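Local atomic coordinates of M32 carboxypeptidase (PDB entry 7A03), a protein that probably acts as a metal-dependent carboxypeptidase of the M32 family, removing amino acids one at a time from the C-terminal end of peptide chains. Residues K17-I21 with L61-L67; Q115-W120 with V131-A135; A197-F201 with Q328-V332; M222-A228 with A272-Q276. All coordinates share one frame; numbering follows the deposited sequence. Where two conformers were deposited one is given.

Contact 1 (K17-I21 with L61-L67); sequences KMQKI and LFTAPEL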
loop_
_atom_site.group_PDB
_atom_site.type_symbol
_atom_site.label_atom_id
_atom_site.label_comp_id
_atom_site.label_asym_id
_atom_site.label_seq_id
_atom_site.Cartn_x
_atom_site.Cartn_y
_atom_site.Cartn_z
ATOM N N LYS A 17 -13.328 14.979 -21.148
ATOM C CA LYS A 17 -11.895 14.770 -21.360
ATOM C C LYS A 17 -11.313 13.822 -20.323
ATOM O O LYS A 17 -10.524 12.917 -20.655
ATOM C CB LYS A 17 -11.157 16.104 -21.334
ATOM C CG LYS A 17 -11.463 16.995 -22.523
ATOM C CD LYS A 17 -10.778 18.344 -22.368
ATOM C CE LYS A 17 -11.083 19.252 -23.546
ATOM N NZ LYS A 17 -10.572 18.706 -24.836
ATOM N N MET A 18 -11.676 14.022 -19.050
ATOM C CA MET A 18 -11.131 13.181 -17.990
ATOM C C MET A 18 -11.627 11.750 -18.116
ATOM O O MET A 18 -10.895 10.801 -17.817
ATOM C CB MET A 18 -11.524 13.745 -16.627
ATOM C CG MET A 18 -10.976 15.136 -16.348
ATOM S SD MET A 18 -9.188 15.276 -16.557
ATOM C CE MET A 18 -8.637 14.348 -15.128
ATOM N N GLN A 19 -12.868 11.568 -18.558
ATOM C CA GLN A 19 -13.382 10.213 -18.661
ATOM C C GLN A 19 -12.751 9.471 -19.830
ATOM O O GLN A 19 -12.500 8.269 -19.727
ATOM C CB GLN A 19 -14.909 10.240 -18.664
ATOM C CG GLN A 19 -15.403 10.713 -17.289
ATOM C CD GLN A 19 -16.895 10.607 -17.099
ATOM O OE1 GLN A 19 -17.668 10.679 -18.055
ATOM N NE2 GLN A 19 -17.315 10.451 -15.843
ATOM N N LYS A 20 -12.411 10.185 -20.909
ATOM C CA LYS A 20 -11.656 9.564 -22.000
ATOM C C LYS A 20 -10.274 9.113 -21.524
ATOM O O LYS A 20 -9.841 7.971 -21.780
ATOM C CB LYS A 20 -11.539 10.572 -23.148
ATOM C CG LYS A 20 -10.684 10.123 -24.325
ATOM C CD LYS A 20 -10.709 11.194 -25.402
ATOM C CE LYS A 20 -9.691 10.903 -26.484
ATOM N NZ LYS A 20 -9.679 11.996 -27.501
ATOM N N ILE A 21 -9.579 9.995 -20.787
ATOM C CA ILE A 21 -8.283 9.623 -20.224
ATOM C C ILE A 21 -8.423 8.396 -19.333
ATOM O O ILE A 21 -7.604 7.469 -19.378
ATOM C CB ILE A 21 -7.680 10.810 -19.452
ATOM C CG1 ILE A 21 -7.280 11.934 -20.409
ATOM C CG2 ILE A 21 -6.477 10.367 -18.618
ATOM C CD1 ILE A 21 -7.152 13.268 -19.709
ATOM N N LEU A 61 -2.965 12.942 -23.701
ATOM C CA LEU A 61 -4.266 13.519 -23.401
ATOM C C LEU A 61 -4.203 14.348 -22.126
ATOM O O LEU A 61 -4.773 15.446 -22.062
ATOM C CB LEU A 61 -5.320 12.417 -23.323
ATOM C CG LEU A 61 -5.586 11.735 -24.670
ATOM C CD1 LEU A 61 -6.384 10.450 -24.473
ATOM C CD2 LEU A 61 -6.314 12.718 -25.588
ATOM N N PHE A 62 -3.463 13.878 -21.124
ATOM C CA PHE A 62 -3.508 14.609 -19.869
ATOM C C PHE A 62 -2.607 15.834 -19.855
ATOM O O PHE A 62 -2.710 16.648 -18.932
ATOM C CB PHE A 62 -3.210 13.707 -18.676
ATOM C CG PHE A 62 -3.445 14.384 -17.381
ATOM C CD1 PHE A 62 -4.710 14.851 -17.063
ATOM C CD2 PHE A 62 -2.402 14.618 -16.506
ATOM C CE1 PHE A 62 -4.938 15.500 -15.862
ATOM C CE2 PHE A 62 -2.621 15.271 -15.313
ATOM C CZ PHE A 62 -3.890 15.711 -14.992
ATOM N N THR A 63 -1.749 16.001 -20.857
ATOM C CA THR A 63 -0.919 17.194 -20.972
ATOM C C THR A 63 -1.429 18.139 -22.048
ATOM O O THR A 63 -0.772 19.145 -22.336
ATOM C CB THR A 63 0.543 16.817 -21.249
ATOM O OG1 THR A 63 0.619 16.029 -22.450
ATOM C CG2 THR A 63 1.140 16.055 -20.077
ATOM N N ALA A 64 -2.591 17.850 -22.631
ATOM C CA ALA A 64 -3.081 18.611 -23.769
ATOM C C ALA A 64 -3.339 20.062 -23.367
ATOM O O ALA A 64 -3.925 20.319 -22.312
ATOM C CB ALA A 64 -4.384 18.005 -24.288
ATOM N N PRO A 65 -2.925 21.030 -24.186
ATOM C CA PRO A 65 -3.180 22.443 -23.838
ATOM C C PRO A 65 -4.648 22.784 -23.640
ATOM O O PRO A 65 -4.975 23.633 -22.797
ATOM C CB PRO A 65 -2.578 23.208 -25.030
ATOM C CG PRO A 65 -1.587 22.261 -25.635
ATOM C CD PRO A 65 -2.164 20.886 -25.438
ATOM N N GLU A 66 -5.544 22.152 -24.403
ATOM C CA GLU A 66 -6.971 22.448 -24.282
ATOM C C GLU A 66 -7.486 22.085 -22.898
ATOM O O GLU A 66 -8.326 22.793 -22.326
ATOM C CB GLU A 66 -7.751 21.666 -25.337
ATOM C CG GLU A 66 -7.437 22.059 -26.769
ATOM C CD GLU A 66 -6.279 21.271 -27.360
ATOM O OE1 GLU A 66 -5.658 20.458 -26.636
ATOM O OE2 GLU A 66 -5.995 21.469 -28.561
ATOM N N LEU A 67 -6.982 20.987 -22.338
ATOM C CA LEU A 67 -7.366 20.622 -20.983
ATOM C C LEU A 67 -6.870 21.657 -19.976
ATOM O O LEU A 67 -7.602 22.029 -19.050
ATOM C CB LEU A 67 -6.848 19.222 -20.658
ATOM C CG LEU A 67 -7.171 18.731 -19.241
ATOM C CD1 LEU A 67 -8.673 18.663 -19.038
ATOM C CD2 LEU A 67 -6.531 17.368 -18.979
#

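Contact 2 (Q115-W120 with V131-A135); sequences QAYHAW and VFEPA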
loop_
_atom_site.group_PDB
_atom_site.type_symbol
_atom_site.label_atom_id
_atom_site.label_comp_id
_atom_site.label_asym_id
_atom_site.label_seq_id
_atom_site.Cartn_x
_atom_site.Cartn_y
_atom_site.Cartn_z
ATOM N N GLN A 115 18.247 2.040 -17.010
ATOM C CA GLN A 115 19.563 1.557 -16.608
ATOM C C GLN A 115 19.522 0.935 -15.220
ATOM O O GLN A 115 20.152 -0.102 -14.982
ATOM C CB GLN A 115 20.583 2.691 -16.688
ATOM C CG GLN A 115 20.646 3.302 -18.082
ATOM C CD GLN A 115 21.353 4.644 -18.125
ATOM O OE1 GLN A 115 21.365 5.392 -17.146
ATOM N NE2 GLN A 115 21.936 4.962 -19.276
ATOM N N ALA A 116 18.760 1.538 -14.301
ATOM C CA ALA A 116 18.647 1.001 -12.951
ATOM C C ALA A 116 17.930 -0.341 -12.944
ATOM O O ALA A 116 18.289 -1.232 -12.173
ATOM C CB ALA A 116 17.943 2.008 -12.037
ATOM N N TYR A 117 16.914 -0.506 -13.793
ATOM C CA TYR A 117 16.234 -1.795 -13.904
ATOM C C TYR A 117 17.220 -2.895 -14.295
ATOM O O TYR A 117 17.317 -3.943 -13.627
ATOM C CB TYR A 117 15.107 -1.662 -14.931
ATOM C CG TYR A 117 14.508 -2.949 -15.449
ATOM C CD1 TYR A 117 13.528 -3.621 -14.732
ATOM C CD2 TYR A 117 14.888 -3.468 -16.682
ATOM C CE1 TYR A 117 12.961 -4.790 -15.213
ATOM C CE2 TYR A 117 14.329 -4.637 -17.171
ATOM C CZ TYR A 117 13.367 -5.293 -16.433
ATOM O OH TYR A 117 12.809 -6.454 -16.918
ATOM N N HIS A 118 17.990 -2.653 -15.362
ATOM C CA HIS A 118 18.945 -3.671 -15.805
ATOM C C HIS A 118 20.037 -3.915 -14.762
ATOM O O HIS A 118 20.418 -5.069 -14.495
ATOM C CB HIS A 118 19.530 -3.290 -17.166
ATOM C CG HIS A 118 18.532 -3.357 -18.281
ATOM N ND1 HIS A 118 17.934 -4.536 -18.673
ATOM C CD2 HIS A 118 18.014 -2.391 -19.075
ATOM C CE1 HIS A 118 17.095 -4.295 -19.663
ATOM N NE2 HIS A 118 17.125 -3.000 -19.927
ATOM N N ALA A 119 20.536 -2.843 -14.143
ATOM C CA ALA A 119 21.607 -2.980 -13.163
ATOM C C ALA A 119 21.127 -3.701 -11.912
ATOM O O ALA A 119 21.878 -4.470 -11.311
ATOM C CB ALA A 119 22.168 -1.604 -12.810
ATOM N N TRP A 120 19.874 -3.477 -11.515
ATOM C CA TRP A 120 19.324 -4.151 -10.348
ATOM C C TRP A 120 19.179 -5.641 -10.602
ATOM O O TRP A 120 19.514 -6.461 -9.735
ATOM C CB TRP A 120 17.968 -3.534 -10.003
ATOM C CG TRP A 120 17.450 -3.889 -8.643
ATOM C CD1 TRP A 120 17.948 -3.478 -7.441
ATOM C CD2 TRP A 120 16.315 -4.707 -8.350
ATOM N NE1 TRP A 120 17.195 -3.997 -6.416
ATOM C CE2 TRP A 120 16.189 -4.758 -6.945
ATOM C CE3 TRP A 120 15.399 -5.413 -9.138
ATOM C CZ2 TRP A 120 15.182 -5.480 -6.314
ATOM C CZ3 TRP A 120 14.402 -6.130 -8.511
ATOM C CH2 TRP A 120 14.300 -6.158 -7.110
ATOM N N VAL A 131 27.411 -3.774 -8.121
ATOM C CA VAL A 131 26.929 -3.833 -9.497
ATOM C C VAL A 131 25.824 -2.808 -9.717
ATOM O O VAL A 131 25.757 -2.154 -10.766
ATOM C CB VAL A 131 26.461 -5.263 -9.829
ATOM C CG1 VAL A 131 25.699 -5.286 -11.137
ATOM C CG2 VAL A 131 27.648 -6.211 -9.881
ATOM N N PHE A 132 24.943 -2.651 -8.727
ATOM C CA PHE A 132 23.833 -1.710 -8.803
ATOM C C PHE A 132 24.263 -0.283 -8.499
ATOM O O PHE A 132 23.568 0.657 -8.900
ATOM C CB PHE A 132 22.760 -2.157 -7.798
ATOM C CG PHE A 132 21.473 -1.366 -7.848
ATOM C CD1 PHE A 132 20.773 -1.213 -9.032
ATOM C CD2 PHE A 132 20.944 -0.811 -6.687
ATOM C CE1 PHE A 132 19.576 -0.500 -9.066
ATOM C CE2 PHE A 132 19.755 -0.095 -6.717
ATOM C CZ PHE A 132 19.070 0.058 -7.909
ATOM N N GLU A 133 25.393 -0.106 -7.817
ATOM C CA GLU A 133 25.721 1.201 -7.253
ATOM C C GLU A 133 25.785 2.347 -8.263
ATOM O O GLU A 133 25.276 3.435 -7.943
ATOM C CB GLU A 133 26.978 1.111 -6.376
ATOM C CG GLU A 133 27.249 2.353 -5.568
ATOM C CD GLU A 133 27.888 3.460 -6.394
ATOM O OE1 GLU A 133 28.534 3.154 -7.417
ATOM O OE2 GLU A 133 27.712 4.641 -6.048
ATOM N N PRO A 134 26.415 2.214 -9.438
ATOM C CA PRO A 134 26.444 3.366 -10.364
ATOM C C PRO A 134 25.066 3.816 -10.830
ATOM O O PRO A 134 24.782 5.028 -10.857
ATOM C CB PRO A 134 27.329 2.863 -11.515
ATOM C CG PRO A 134 28.198 1.825 -10.891
ATOM C CD PRO A 134 27.312 1.134 -9.888
ATOM N N ALA A 135 24.201 2.867 -11.205
ATOM C CA ALA A 135 22.839 3.217 -11.604
ATOM C C ALA A 135 22.095 3.909 -10.467
ATOM O O ALA A 135 21.378 4.894 -10.690
ATOM C CB ALA A 135 22.080 1.979 -12.081
#

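Contact 3 (A197-F201 with Q328-V332); sequences ARRDF and QLGNV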
loop_
_atom_site.group_PDB
_atom_site.type_symbol
_atom_site.label_atom_id
_atom_site.label_comp_id
_atom_site.label_asym_id
_atom_site.label_seq_id
_atom_site.Cartn_x
_atom_site.Cartn_y
_atom_site.Cartn_z
ATOM N N ALA A 197 5.948 -20.219 21.096
ATOM C CA ALA A 197 4.619 -20.770 20.872
ATOM C C ALA A 197 4.673 -21.842 19.791
ATOM O O ALA A 197 5.489 -21.764 18.870
ATOM C CB ALA A 197 3.650 -19.669 20.438
ATOM N N ARG A 198 3.834 -22.860 20.009
ATOM C CA ARG A 198 3.435 -23.817 18.995
ATOM C C ARG A 198 2.878 -23.079 17.791
ATOM O O ARG A 198 2.173 -22.072 17.916
ATOM C CB ARG A 198 2.357 -24.739 19.573
ATOM C CG ARG A 198 2.142 -26.041 18.807
ATOM C CD ARG A 198 0.861 -26.732 19.263
ATOM N NE ARG A 198 0.437 -27.790 18.348
ATOM C CZ ARG A 198 -0.703 -28.465 18.462
ATOM N NH1 ARG A 198 -1.538 -28.190 19.452
ATOM N NH2 ARG A 198 -1.010 -29.411 17.580
ATOM N N ARG A 199 3.161 -23.633 16.627
ATOM C CA ARG A 199 3.107 -22.927 15.347
ATOM C C ARG A 199 3.413 -23.802 14.131
ATOM O O ARG A 199 3.039 -23.444 13.011
ATOM C CB ARG A 199 3.971 -21.657 15.334
ATOM C CG ARG A 199 3.470 -20.631 14.335
ATOM C CD ARG A 199 4.425 -19.476 14.096
ATOM N NE ARG A 199 3.935 -18.642 13.000
ATOM C CZ ARG A 199 4.690 -17.818 12.282
ATOM N NH1 ARG A 199 5.987 -17.709 12.542
ATOM N NH2 ARG A 199 4.149 -17.103 11.304
ATOM N N ASP A 200 4.073 -24.949 14.316
ATOM C CA ASP A 200 4.439 -25.734 13.143
ATOM C C ASP A 200 3.228 -26.325 12.427
ATOM O O ASP A 200 3.349 -26.731 11.265
ATOM C CB ASP A 200 5.515 -26.772 13.461
ATOM C CG ASP A 200 5.064 -27.798 14.472
ATOM O OD1 ASP A 200 3.922 -27.697 14.974
ATOM O OD2 ASP A 200 5.866 -28.712 14.765
ATOM N N PHE A 201 2.058 -26.346 13.076
ATOM C CA PHE A 201 0.843 -26.759 12.384
ATOM C C PHE A 201 0.520 -25.866 11.195
ATOM O O PHE A 201 -0.187 -26.303 10.277
ATOM C CB PHE A 201 -0.348 -26.803 13.350
ATOM C CG PHE A 201 -0.516 -25.555 14.183
ATOM C CD1 PHE A 201 -1.174 -24.443 13.672
ATOM C CD2 PHE A 201 -0.045 -25.507 15.486
ATOM C CE1 PHE A 201 -1.331 -23.289 14.434
ATOM C CE2 PHE A 201 -0.215 -24.366 16.257
ATOM C CZ PHE A 201 -0.861 -23.262 15.730
ATOM N N GLN A 328 -5.196 -30.989 10.251
ATOM C CA GLN A 328 -4.141 -30.037 10.559
ATOM C C GLN A 328 -4.429 -29.232 11.815
ATOM O O GLN A 328 -3.497 -28.880 12.544
ATOM C CB GLN A 328 -3.961 -29.069 9.379
ATOM C CG GLN A 328 -3.445 -29.730 8.093
ATOM C CD GLN A 328 -4.504 -30.572 7.393
ATOM O OE1 GLN A 328 -5.690 -30.201 7.335
ATOM N NE2 GLN A 328 -4.086 -31.730 6.880
ATOM N N LEU A 329 -5.695 -28.947 12.093
ATOM C CA LEU A 329 -6.063 -28.023 13.153
ATOM C C LEU A 329 -6.944 -28.647 14.221
ATOM O O LEU A 329 -7.263 -27.975 15.209
ATOM C CB LEU A 329 -6.765 -26.794 12.565
ATOM C CG LEU A 329 -5.931 -26.017 11.557
ATOM C CD1 LEU A 329 -6.757 -24.902 10.927
ATOM C CD2 LEU A 329 -4.698 -25.459 12.238
ATOM N N GLY A 330 -7.334 -29.918 14.070
ATOM C CA GLY A 330 -8.305 -30.498 14.986
ATOM C C GLY A 330 -7.804 -30.670 16.402
ATOM O O GLY A 330 -8.615 -30.735 17.335
ATOM N N ASN A 331 -6.485 -30.739 16.589
ATOM C CA ASN A 331 -5.880 -30.795 17.913
ATOM C C ASN A 331 -5.155 -29.497 18.275
ATOM O O ASN A 331 -4.247 -29.521 19.110
ATOM C CB ASN A 331 -4.946 -32.005 18.021
ATOM C CG ASN A 331 -3.721 -31.883 17.131
ATOM O OD1 ASN A 331 -3.730 -31.148 16.141
ATOM N ND2 ASN A 331 -2.663 -32.612 17.473
ATOM N N VAL A 332 -5.540 -28.370 17.663
ATOM C CA VAL A 332 -4.953 -27.051 17.911
ATOM C C VAL A 332 -6.042 -26.142 18.475
ATOM O O VAL A 332 -7.118 -26.024 17.879
ATOM C CB VAL A 332 -4.367 -26.449 16.618
ATOM C CG1 VAL A 332 -3.740 -25.077 16.898
ATOM C CG2 VAL A 332 -3.343 -27.390 15.993
#

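Contact 4 (M222-A228 with A272-Q276); sequences MGYDMSA and ALYEQ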
loop_
_atom_site.group_PDB
_atom_site.type_symbol
_atom_site.label_atom_id
_atom_site.label_comp_id
_atom_site.label_asym_id
_atom_site.label_seq_id
_atom_site.Cartn_x
_atom_site.Cartn_y
_atom_site.Cartn_z
ATOM N N MET A 222 -16.896 -10.660 3.803
ATOM C CA MET A 222 -16.470 -9.279 4.031
ATOM C C MET A 222 -17.366 -8.287 3.308
ATOM O O MET A 222 -17.490 -7.135 3.743
ATOM C CB MET A 222 -15.024 -9.079 3.572
ATOM C CG MET A 222 -13.978 -9.719 4.484
ATOM S SD MET A 222 -12.381 -9.890 3.670
ATOM C CE MET A 222 -11.864 -8.173 3.490
ATOM N N GLY A 223 -17.990 -8.708 2.204
ATOM C CA GLY A 223 -18.847 -7.823 1.429
ATOM C C GLY A 223 -18.362 -7.581 0.006
ATOM O O GLY A 223 -18.897 -6.705 -0.675
ATOM N N TYR A 224 -17.356 -8.323 -0.447
ATOM C CA TYR A 224 -16.868 -8.167 -1.813
ATOM C C TYR A 224 -17.952 -8.602 -2.793
ATOM O O TYR A 224 -18.539 -9.683 -2.654
ATOM C CB TYR A 224 -15.629 -9.040 -1.973
ATOM C CG TYR A 224 -14.883 -8.958 -3.299
ATOM C CD1 TYR A 224 -14.665 -7.749 -3.932
ATOM C CD2 TYR A 224 -14.369 -10.112 -3.880
ATOM C CE1 TYR A 224 -13.956 -7.700 -5.138
ATOM C CE2 TYR A 224 -13.665 -10.069 -5.064
ATOM C CZ TYR A 224 -13.474 -8.862 -5.684
ATOM O OH TYR A 224 -12.761 -8.828 -6.864
ATOM N N ASP A 225 -18.254 -7.741 -3.762
ATOM C CA ASP A 225 -19.332 -8.006 -4.718
ATOM C C ASP A 225 -18.716 -8.774 -5.880
ATOM O O ASP A 225 -18.016 -8.198 -6.721
ATOM C CB ASP A 225 -19.960 -6.686 -5.159
ATOM C CG ASP A 225 -21.089 -6.870 -6.172
ATOM O OD1 ASP A 225 -21.353 -8.017 -6.582
ATOM O OD2 ASP A 225 -21.706 -5.845 -6.544
ATOM N N MET A 226 -18.940 -10.085 -5.928
ATOM C CA MET A 226 -18.337 -10.888 -6.976
ATOM C C MET A 226 -19.149 -10.913 -8.272
ATOM O O MET A 226 -18.829 -11.699 -9.169
ATOM C CB MET A 226 -17.946 -12.277 -6.456
ATOM C CG MET A 226 -16.573 -12.226 -5.805
ATOM S SD MET A 226 -15.995 -13.717 -4.983
ATOM C CE MET A 226 -16.581 -13.408 -3.319
ATOM N N SER A 227 -20.183 -10.070 -8.386
ATOM C CA SER A 227 -20.719 -9.698 -9.697
ATOM C C SER A 227 -20.065 -8.428 -10.232
ATOM O O SER A 227 -20.338 -8.024 -11.366
ATOM C CB SER A 227 -22.238 -9.518 -9.658
ATOM O OG SER A 227 -22.889 -10.678 -9.172
ATOM N N ALA A 228 -19.190 -7.799 -9.443
ATOM C CA ALA A 228 -18.441 -6.601 -9.806
ATOM C C ALA A 228 -16.957 -6.814 -9.545
ATOM O O ALA A 228 -16.211 -5.858 -9.274
ATOM C CB ALA A 228 -18.961 -5.388 -9.039
ATOM N N ALA A 272 -10.151 -3.915 -2.150
ATOM C CA ALA A 272 -11.206 -4.073 -3.140
ATOM C C ALA A 272 -12.512 -3.469 -2.652
ATOM O O ALA A 272 -13.256 -2.878 -3.442
ATOM C CB ALA A 272 -11.390 -5.538 -3.495
ATOM N N LEU A 273 -12.793 -3.574 -1.351
ATOM C CA LEU A 273 -14.012 -2.984 -0.817
ATOM C C LEU A 273 -13.969 -1.470 -0.959
ATOM O O LEU A 273 -14.991 -0.829 -1.260
ATOM C CB LEU A 273 -14.197 -3.376 0.653
ATOM C CG LEU A 273 -14.492 -4.844 0.938
ATOM C CD1 LEU A 273 -14.295 -5.127 2.430
ATOM C CD2 LEU A 273 -15.915 -5.228 0.483
ATOM N N TYR A 274 -12.784 -0.878 -0.738
ATOM C CA TYR A 274 -12.639 0.551 -0.997
ATOM C C TYR A 274 -12.956 0.882 -2.455
ATOM O O TYR A 274 -13.756 1.784 -2.741
ATOM C CB TYR A 274 -11.200 0.967 -0.668
ATOM C CG TYR A 274 -10.894 2.451 -0.622
ATOM C CD1 TYR A 274 -11.886 3.417 -0.778
ATOM C CD2 TYR A 274 -9.591 2.875 -0.363
ATOM C CE1 TYR A 274 -11.579 4.776 -0.690
ATOM C CE2 TYR A 274 -9.274 4.232 -0.265
ATOM C CZ TYR A 274 -10.279 5.172 -0.425
ATOM O OH TYR A 274 -9.944 6.509 -0.318
ATOM N N GLU A 275 -12.295 0.189 -3.391
ATOM C CA GLU A 275 -12.509 0.487 -4.813
ATOM C C GLU A 275 -13.971 0.297 -5.228
ATOM O O GLU A 275 -14.508 1.087 -6.022
ATOM C CB GLU A 275 -11.585 -0.359 -5.677
ATOM C CG GLU A 275 -10.118 0.053 -5.552
ATOM C CD GLU A 275 -9.838 1.399 -6.212
ATOM O OE1 GLU A 275 -10.450 1.703 -7.254
ATOM O OE2 GLU A 275 -8.983 2.169 -5.716
ATOM N N GLN A 276 -14.639 -0.721 -4.682
ATOM C CA GLN A 276 -16.047 -0.952 -5.006
ATOM C C GLN A 276 -16.952 0.097 -4.375
ATOM O O GLN A 276 -18.132 0.189 -4.751
ATOM C CB GLN A 276 -16.488 -2.366 -4.622
ATOM C CG GLN A 276 -15.894 -3.428 -5.532
ATOM C CD GLN A 276 -16.475 -4.817 -5.296
ATOM O OE1 GLN A 276 -16.885 -5.146 -4.191
ATOM N NE2 GLN A 276 -16.500 -5.641 -6.334
HETATM O O HOH W 1 -18.393 -4.290 -2.096
#

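Contact 1 (K17-I21 with L61-L67)
Ile21 and Leu61 meet at the centre of an apolar helix-to-helix contact, in which the N-terminal helix 9-37 packs against the corner where helix 44-62 ends and helix 65-74 begins. The corner is a short break between two consecutive helices: Thr63 leaves helical geometry and Ala64 takes the N-cap position of the next helix. No hydrogen bond crosses the interface, so side-chain packing carries it. Ile21 and Leu61 lie alongside one another, pointing opposite ways, with Ile21 CG1 3.5 Å from Leu61 CB. The outer methyl of the isoleucine, CD1, comes in at the edge of the Phe62 ring, close to the ring plane and 3.9 Å from Phe62 CD1. Met18 reaches the same ring from one turn earlier in helix 9-37. Its chain is bent at both chi2 (-53°) and chi3 (-71°), which carries CE to 3.9 Å from Phe62 CE1, while SD passes Leu67 CD2 at 4.2 Å. Beyond the contact, Phe62 also packs on Asp94, Tyr95 and Asn98 of helix 82-100, so a fourth helix joins this corner. Two lysines flank the apolar centre with their aliphatic parts. Lys20 stays extended and lays CE across both methyls of Leu61, whereas Lys17 runs past Leu67 and turns at its last torsion, leaving NZ 5.5 Å from Glu66 OE1, too far for a salt bridge.

Contact 2 (Q115-W120 with V131-A135)
Trp120 and Phe132 both hold CG anti to the backbone N (chi1 -166° and -174°), and these matching torsions swing the two rings to the same side of the helix pair, where they meet. The tryptophan presents its edge to the phenylalanine face in a T-shaped stack: the five-membered ring and the Phe132 ring have centroids 4.8 Å apart and planes at 67°. Trp120 CD1 sits above the centre of the Phe132 face. The phenylalanine in turn pushes its own rim against the opposing backbone, with CE1 only 3.4 Å from Ala116 O, near the ring plane. That oxygen already accepts the helical bond from Trp120 N.

Small side chains allow the backbones to close in beside the rings. Ala119 CB and Ala135 CB touch at 3.7 Å, and Ala135 CB also rests on Ala116 CA. The local axes pass at 8.4 Å and run nearly antiparallel. Leu406, from a later loop, packs against both Trp120 and Phe132. Helices 103-126 and 129-150, joined by a short connection, thus form an antiparallel alpha-helical hairpin with an alanine-lined interface.

Contact 3 (A197-F201 with Q328-V332)
Phe201 lies beneath Val332, whose CG1 methyl sits over one face of the ring in a CH-pi contact, 3.7 Å from the centroid and 15° off the ring normal. The ring reaches this place from a chi1 of 50°, with CG between the backbone N and the carbonyl carbon, which turns it across the gap between the loop at 197-201 and the turn at 328-332. The opposite face is taken by Arg199 CA of its own segment. Leu329 adds a second apolar touch, where its CD2 meets Phe201 CD1 at 3.9 Å. Phe337 and Ala340 of helix 334-341 also pack on the phenylalanine, making it part of a buried apolar cluster.

Val332 has a second use. In the conformer of Arg198 described here, one of two, the other valine methyl, CG2, lies over one face of the guanidinium, 3.5 Å from Arg198 NH2. This arginine arrives with an extended chain, and its NH1 donates to Asn331 O over 3.0 Å at 162°; the oxygen lies near the guanidinium plane, while the donor is tilted from the plane of the carbonyl. The amide of Asn331 stands almost perpendicular to the guanidinium. Asn331 belongs to a type I beta turn from Leu329 to Val332, closed by the Val332 N to Leu329 O bond.

In the same conformer NH1 can also pair with Glu336 in a salt bridge. The contact thus has a buried valine-aromatic centre and a charged, exposed edge; because the arginine conformer is not unique, the polar part is probably the more mobile.

Contact 4 (M222-A228 with A272-Q276)
Gln276 fits its side-chain amide against the backbone of the 222-228 loop, and this is the tight part of the contact. Its OE1 accepts from Asp225 N at 3.0 Å, a nearly straight bond (172°) that uses a lone pair in the carbonyl plane. The NE2 end gives one bond to Asp225 O, also 3.0 Å, and a weak one to Ala228 O. Opposite ends of one amide thus grip N and O of the same residue, which fixes the rotation of the group. An extended chain beyond CG carries the amide this far from the helix, and it passes obliquely by the Tyr224 ring, the two planes 31° apart, with OE1 3.4 Å from Tyr224 CD1. Leu273 CD2 is equally close, 3.4 Å from Gly223 C.

Asp225 O accepts twice, the second donor being Ala228 N, which closes a type I beta turn. Within it Asp225 OD1 takes Ser227 N from above the carboxylate plane, an Asx turn. The loop starts at a Schellman motif, where Gly223 with positive phi ends helix 208-222, and leads into strand 229-233. Its partner, helix 258-277, carries an HExxH sequence (His267, Glu268, His271), a pattern consistent with the metal-binding helix of such metallopeptidases, although no metal is bound to it here. Tyr224 OH is placed to bond Val247 O, its strongest partner, with Arg230 O also in range.

Toward Gly223 the direct polar grip gives way to water, which donates to both Gly223 O and Gln276 OE1 and bridges their separation of 4.3 Å. Leu273 CD1 touches Met222 CE more loosely, at 4.0 Å.

Overall arrangement
Along the chain, contacts 1 and 2 come first and in series, and both hold consecutive helices of the N-terminal part together; their centres are about 35 Å apart. Contact 4 lies within the sequence span between the two segments of contact 3, at about 32 Å between centres. Contacts 1 and 3 are the most distant pair, with centres about 56 Å apart on opposite sides of the chain's centre. No two contacts touch; helix 208-222 runs from the first loop of contact 3 to that of contact 4. Contact 3 joins parts more than 120 residues apart, while contact 4, nearest the centre, packs a loop beside the three-stranded sheet onto the probable metal-binding helix 258-277.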